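Side-chain contacts in hypothetical protein (Exiguobacterium sibiricum, PDB 2HKV), which is of unknown function but belongs to the DinB superfamily and holds a nickel ion, consistent with a metal-dependent protein built on a four-helix bundle: residues I24-P29 / I143-F148; S42-A47 / E80-R85. One frame throughout, in Å; residues are numbered along the deposited sequence.

Contact 1 (I24-P29 / I143-F148); sequences IRLIQP and IKLDLF
L26, in the last turn of helix 4-26, meets I143 and L145 of the C-terminal tail, and the three illustrate how an irregular tail can be packed back against the DinB four-helix bundle, in part by a few apolar touches. The backbones stay well apart, with the CA atoms of L26 and I143 9.3 Å from each other, so the span is bridged by side chains alone. With CG beside the backbone N (chi1 -61°) and CD1 extended beyond it, L26 offers a single methyl to both partners. L26 CD1 lies 4.1 Å from I143 CG1, where the two side chains run at a slant to one another, and 4.3 Å from L145 CD1. The two partners lie roughly at right angles about L26 CD1.

The tighter side is the inner one: I143 also packs on L133 and L136 of helix 114-138 and on L23, while L145 rests on T19 and D22 of helix 4-26. The outer side is loose. L26 is exposed, and the two segments bury only 88 Å² between them, both sides summed, so the contact belongs to the surface of the bundle. Farther along, the tail is held by other means: R129 donates to L147 O and makes a cation-pi contact with F148, whose ring meets two rings of the second subunit, H124, a nickel ligand, and, edge to face, H127. The same end is shaped by an Asx turn, in which F148 N donates to D146 OD1 over 3.2 Å, a bent bond (138° at the hydrogen) that reaches the oxygen from its anti side.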
loop_
_atom_site.group_PDB
_atom_site.type_symbol
_atom_site.label_atom_id
_atom_site.label_comp_id
_atom_site.label_asym_id
_atom_site.label_seq_id
_atom_site.Cartn_x
_atom_site.Cartn_y
_atom_site.Cartn_z
ATOM N N ILE A 24 1.778 15.099 6.203
ATOM C CA ILE A 24 2.299 15.436 7.515
ATOM C C ILE A 24 2.245 16.943 7.673
ATOM O O ILE A 24 1.776 17.421 8.697
ATOM C CB ILE A 24 3.739 14.834 7.751
ATOM C CG1 ILE A 24 3.644 13.307 7.889
ATOM C CG2 ILE A 24 4.433 15.467 8.984
ATOM C CD1 ILE A 24 4.993 12.578 7.873
ATOM N N ARG A 25 2.627 17.695 6.626
ATOM C CA ARG A 25 2.559 19.170 6.701
ATOM C C ARG A 25 1.134 19.755 6.819
ATOM O O ARG A 25 0.969 20.931 7.159
ATOM C CB ARG A 25 3.292 19.787 5.521
ATOM C CG ARG A 25 4.792 19.553 5.535
ATOM C CD ARG A 25 5.334 19.806 4.137
ATOM N NE ARG A 25 6.787 19.878 4.102
ATOM C CZ ARG A 25 7.536 19.640 3.021
ATOM N NH1 ARG A 25 6.980 19.286 1.858
ATOM N NH2 ARG A 25 8.859 19.742 3.105
ATOM N N LEU A 26 0.106 18.952 6.580
ATOM C CA LEU A 26 -1.270 19.413 6.739
ATOM C C LEU A 26 -1.711 19.350 8.182
ATOM O O LEU A 26 -2.586 20.087 8.602
ATOM C CB LEU A 26 -2.233 18.606 5.847
ATOM C CG LEU A 26 -1.982 18.677 4.335
ATOM C CD1 LEU A 26 -3.129 17.994 3.589
ATOM C CD2 LEU A 26 -1.842 20.111 3.885
ATOM N N ILE A 27 -1.083 18.476 8.963
ATOM C CA ILE A 27 -1.600 18.150 10.255
ATOM C C ILE A 27 -1.536 19.385 11.182
ATOM O O ILE A 27 -0.505 20.052 11.264
ATOM C CB ILE A 27 -0.865 16.959 10.879
ATOM C CG1 ILE A 27 -0.991 15.701 9.985
ATOM C CG2 ILE A 27 -1.404 16.754 12.351
ATOM C CD1 ILE A 27 -0.197 14.474 10.484
ATOM N N GLN A 28 -2.648 19.696 11.838
ATOM C CA GLN A 28 -2.743 20.844 12.723
ATOM C C GLN A 28 -2.308 20.437 14.118
ATOM O O GLN A 28 -2.554 19.314 14.518
ATOM C CB GLN A 28 -4.186 21.359 12.747
ATOM C CG GLN A 28 -4.815 21.634 11.362
ATOM C CD GLN A 28 -6.337 21.505 11.385
ATOM N N PRO A 29 -1.755 21.382 14.906
ATOM C CA PRO A 29 -1.289 21.099 16.274
ATOM C C PRO A 29 -2.278 20.345 17.118
ATOM O O PRO A 29 -1.900 19.432 17.831
ATOM C CB PRO A 29 -1.149 22.498 16.904
ATOM C CG PRO A 29 -1.841 23.455 15.917
ATOM C CD PRO A 29 -1.611 22.821 14.597
ATOM N N ILE A 143 -9.188 15.725 2.059
ATOM C CA ILE A 143 -7.916 15.834 1.302
ATOM C C ILE A 143 -8.066 15.681 -0.215
ATOM O O ILE A 143 -8.683 14.733 -0.705
ATOM C CB ILE A 143 -6.848 14.884 1.878
ATOM C CG1 ILE A 143 -6.372 15.473 3.233
ATOM C CG2 ILE A 143 -5.651 14.620 0.872
ATOM C CD1 ILE A 143 -6.172 14.474 4.255
ATOM N N LYS A 144 -7.486 16.643 -0.949
ATOM C CA LYS A 144 -7.559 16.697 -2.408
ATOM C C LYS A 144 -6.140 16.600 -3.033
ATOM O O LYS A 144 -5.837 17.278 -4.021
ATOM C CB LYS A 144 -8.261 17.991 -2.871
ATOM C CG LYS A 144 -9.611 18.344 -2.169
ATOM C CD LYS A 144 -10.754 17.393 -2.533
ATOM N N LEU A 145 -5.295 15.740 -2.463
ATOM C CA LEU A 145 -3.902 15.540 -2.910
ATOM C C LEU A 145 -3.863 14.373 -3.904
ATOM O O LEU A 145 -4.393 13.296 -3.609
ATOM C CB LEU A 145 -3.030 15.184 -1.696
ATOM C CG LEU A 145 -1.651 15.789 -1.453
ATOM C CD1 LEU A 145 -1.711 16.831 -0.317
ATOM C CD2 LEU A 145 -0.749 14.658 -1.063
ATOM N N ASP A 146 -3.246 14.559 -5.068
ATOM C CA ASP A 146 -3.120 13.455 -6.023
ATOM C C ASP A 146 -2.171 12.368 -5.455
ATOM O O ASP A 146 -0.954 12.558 -5.361
ATOM C CB ASP A 146 -2.644 13.959 -7.405
ATOM C CG ASP A 146 -2.802 12.899 -8.522
ATOM O OD1 ASP A 146 -2.921 11.685 -8.204
ATOM O OD2 ASP A 146 -2.798 13.286 -9.724
ATOM N N LEU A 147 -2.760 11.232 -5.093
ATOM C CA LEU A 147 -2.058 10.139 -4.394
ATOM C C LEU A 147 -1.381 9.132 -5.337
ATOM O O LEU A 147 -0.553 8.324 -4.914
ATOM C CB LEU A 147 -3.047 9.385 -3.482
ATOM C CG LEU A 147 -3.847 10.183 -2.441
ATOM C CD1 LEU A 147 -4.811 9.220 -1.791
ATOM C CD2 LEU A 147 -2.962 10.872 -1.405
ATOM N N PHE A 148 -1.779 9.167 -6.605
ATOM C CA PHE A 148 -1.164 8.376 -7.663
ATOM C C PHE A 148 -1.026 9.299 -8.879
ATOM O O PHE A 148 -0.387 8.957 -9.877
ATOM C CB PHE A 148 -2.029 7.147 -8.004
ATOM C CG PHE A 148 -2.103 6.101 -6.895
ATOM C CD1 PHE A 148 -1.147 5.070 -6.812
ATOM C CD2 PHE A 148 -3.142 6.137 -5.941
ATOM C CE1 PHE A 148 -1.230 4.117 -5.807
ATOM C CE2 PHE A 148 -3.221 5.187 -4.934
ATOM C CZ PHE A 148 -2.265 4.181 -4.856
#

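Contact 2 (S42-A47 / E80-R85); sequences SVYEVA and EQLVDR
Helix-to-helix packing in the core of the DinB four-helix bundle is exemplified by L82, in the first turn of helix 82-98, set against A47 and Y44 of helix 43-61. The CA atoms of A47 and L82 are 7.4 Å apart, close enough for a small residue on one helix to receive a branched one from the other. Both L82 methyls press on A47: CD1 sits 3.8 Å from A47 CB, while CD2 lies 3.9 Å from A47 O, against the peptide backbone. The extended second torsion (chi2 173°) carries CD1 forward, where it also meets Y44 CD1 at 4.3 Å, approaching the ring obliquely. Y44 is fixed at its far end, since its OH is hydrogen-bonded to V77 O, and W32 packs on both Y44 and L82, closing this apolar patch.

A47 stands two residues before the nickel ligand H49, and its side chain is about 12 Å from the metal, so the packing belongs to the core near the site and not to the site itself. The helix that presents Y44 and A47 opens with a capping box. E45 N donates to S42 OG at 3.1 Å, and S42 N returns a nearly straight bond to E45 OE1, at 163° about the hydrogen, entering from above the carboxylate plane.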
loop_
_atom_site.group_PDB
_atom_site.type_symbol
_atom_site.label_atom_id
_atom_site.label_comp_id
_atom_site.label_asym_id
_atom_site.label_seq_id
_atom_site.Cartn_x
_atom_site.Cartn_y
_atom_site.Cartn_z
ATOM N N SER A 42 -2.654 6.767 17.464
ATOM C CA SER A 42 -3.010 8.156 17.253
ATOM C C SER A 42 -2.426 8.696 15.915
ATOM O O SER A 42 -1.629 8.022 15.282
ATOM C CB SER A 42 -2.501 9.010 18.406
ATOM O OG SER A 42 -1.094 9.142 18.322
ATOM N N VAL A 43 -2.864 9.891 15.475
ATOM C CA VAL A 43 -2.307 10.562 14.320
ATOM C C VAL A 43 -0.795 10.662 14.438
ATOM O O VAL A 43 -0.049 10.332 13.495
ATOM C CB VAL A 43 -2.877 12.019 14.199
ATOM C CG1 VAL A 43 -2.132 12.790 13.183
ATOM C CG2 VAL A 43 -4.334 11.988 13.867
ATOM N N TYR A 44 -0.324 11.115 15.606
ATOM C CA TYR A 44 1.104 11.301 15.747
ATOM C C TYR A 44 1.810 9.937 15.668
ATOM O O TYR A 44 2.859 9.830 15.064
ATOM C CB TYR A 44 1.452 12.014 17.051
ATOM C CG TYR A 44 2.906 11.914 17.461
ATOM C CD1 TYR A 44 3.880 12.674 16.852
ATOM C CD2 TYR A 44 3.294 11.052 18.488
ATOM C CE1 TYR A 44 5.200 12.580 17.235
ATOM C CE2 TYR A 44 4.610 10.951 18.890
ATOM C CZ TYR A 44 5.562 11.718 18.274
ATOM O OH TYR A 44 6.875 11.613 18.693
ATOM N N GLU A 45 1.253 8.918 16.300
ATOM C CA GLU A 45 1.905 7.607 16.298
ATOM C C GLU A 45 1.954 6.951 14.893
ATOM O O GLU A 45 2.940 6.331 14.550
ATOM C CB GLU A 45 1.243 6.668 17.310
ATOM C CG GLU A 45 1.470 7.040 18.772
ATOM C CD GLU A 45 0.523 6.295 19.743
ATOM O OE1 GLU A 45 -0.401 5.574 19.307
ATOM O OE2 GLU A 45 0.679 6.463 20.986
ATOM N N VAL A 46 0.898 7.124 14.088
ATOM C CA VAL A 46 0.932 6.719 12.672
ATOM C C VAL A 46 2.034 7.443 11.930
ATOM O O VAL A 46 2.799 6.837 11.187
ATOM C CB VAL A 46 -0.393 6.945 11.971
ATOM C CG1 VAL A 46 -0.354 6.371 10.521
ATOM C CG2 VAL A 46 -1.479 6.186 12.682
ATOM N N ALA A 47 2.081 8.770 12.103
ATOM C CA ALA A 47 3.093 9.598 11.483
ATOM C C ALA A 47 4.515 9.205 11.807
ATOM O O ALA A 47 5.334 9.168 10.909
ATOM C CB ALA A 47 2.860 11.106 11.771
ATOM N N GLU A 80 7.897 18.214 15.098
ATOM C CA GLU A 80 8.636 19.146 14.242
ATOM C C GLU A 80 9.811 18.502 13.495
ATOM O O GLU A 80 10.343 19.090 12.564
ATOM C CB GLU A 80 9.107 20.369 15.057
ATOM C CG GLU A 80 10.062 20.049 16.217
ATOM C CD GLU A 80 9.369 19.884 17.592
ATOM O OE1 GLU A 80 8.245 19.310 17.677
ATOM O OE2 GLU A 80 9.986 20.321 18.598
ATOM N N GLN A 81 10.224 17.300 13.893
ATOM C CA GLN A 81 11.304 16.592 13.188
ATOM C C GLN A 81 10.805 15.508 12.220
ATOM O O GLN A 81 11.600 14.841 11.576
ATOM C CB GLN A 81 12.233 15.938 14.190
ATOM C CG GLN A 81 12.845 16.900 15.183
ATOM C CD GLN A 81 13.211 16.231 16.507
ATOM O OE1 GLN A 81 12.648 15.190 16.891
ATOM N NE2 GLN A 81 14.152 16.846 17.224
ATOM N N LEU A 82 9.491 15.345 12.122
ATOM C CA LEU A 82 8.904 14.235 11.360
ATOM C C LEU A 82 9.307 14.255 9.918
ATOM O O LEU A 82 9.707 13.221 9.381
ATOM C CB LEU A 82 7.374 14.200 11.498
ATOM C CG LEU A 82 6.893 13.510 12.769
ATOM C CD1 LEU A 82 5.407 13.672 12.904
ATOM C CD2 LEU A 82 7.265 12.030 12.711
ATOM N N VAL A 83 9.211 15.404 9.260
ATOM C CA VAL A 83 9.593 15.452 7.846
ATOM C C VAL A 83 11.070 15.133 7.700
ATOM O O VAL A 83 11.454 14.348 6.829
ATOM C CB VAL A 83 9.242 16.787 7.166
ATOM C CG1 VAL A 83 9.879 16.853 5.762
ATOM C CG2 VAL A 83 7.740 16.931 7.078
ATOM N N ASP A 84 11.899 15.749 8.533
ATOM C CA ASP A 84 13.340 15.512 8.512
ATOM C C ASP A 84 13.628 14.040 8.655
ATOM O O ASP A 84 14.517 13.518 7.992
ATOM C CB ASP A 84 14.045 16.261 9.642
ATOM C CG ASP A 84 14.177 17.760 9.375
ATOM O OD1 ASP A 84 13.871 18.204 8.232
ATOM O OD2 ASP A 84 14.599 18.494 10.311
ATOM N N ARG A 85 12.861 13.377 9.519
ATOM C CA ARG A 85 13.021 11.950 9.769
ATOM C C ARG A 85 12.613 11.071 8.598
ATOM O O ARG A 85 13.323 10.161 8.245
ATOM C CB ARG A 85 12.254 11.529 11.055
ATOM C CG ARG A 85 12.645 10.146 11.576
ATOM C CD ARG A 85 14.165 10.072 11.609
ATOM N NE ARG A 85 14.719 8.854 12.153
ATOM C CZ ARG A 85 15.143 7.812 11.443
ATOM N NH1 ARG A 85 15.105 7.791 10.089
ATOM N NH2 ARG A 85 15.621 6.762 12.124
#

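Overall arrangement
Contact 2 is nested within the loop that contact 1 closes: the chain runs through 24-29, 42-47 and 80-85 before the tail 143-148 returns to the end of helix 4-26. Their centres are 13 Å apart, and the two meet directly, with I27 CD1 3.7 Å from V43 CG1 and I24 CG2 4.1 Å from L82 CB. Among these segments, helix 4-26 faces the tail with L26 and helix 82-98 with I24 and R25. Contact 2 is buried between helices 43-61 and 82-98, whereas contact 1 lies at the surface, 16 Å from the chain centre. Together they join helix 4-26 to the buried helix pair and to the C-terminal tail.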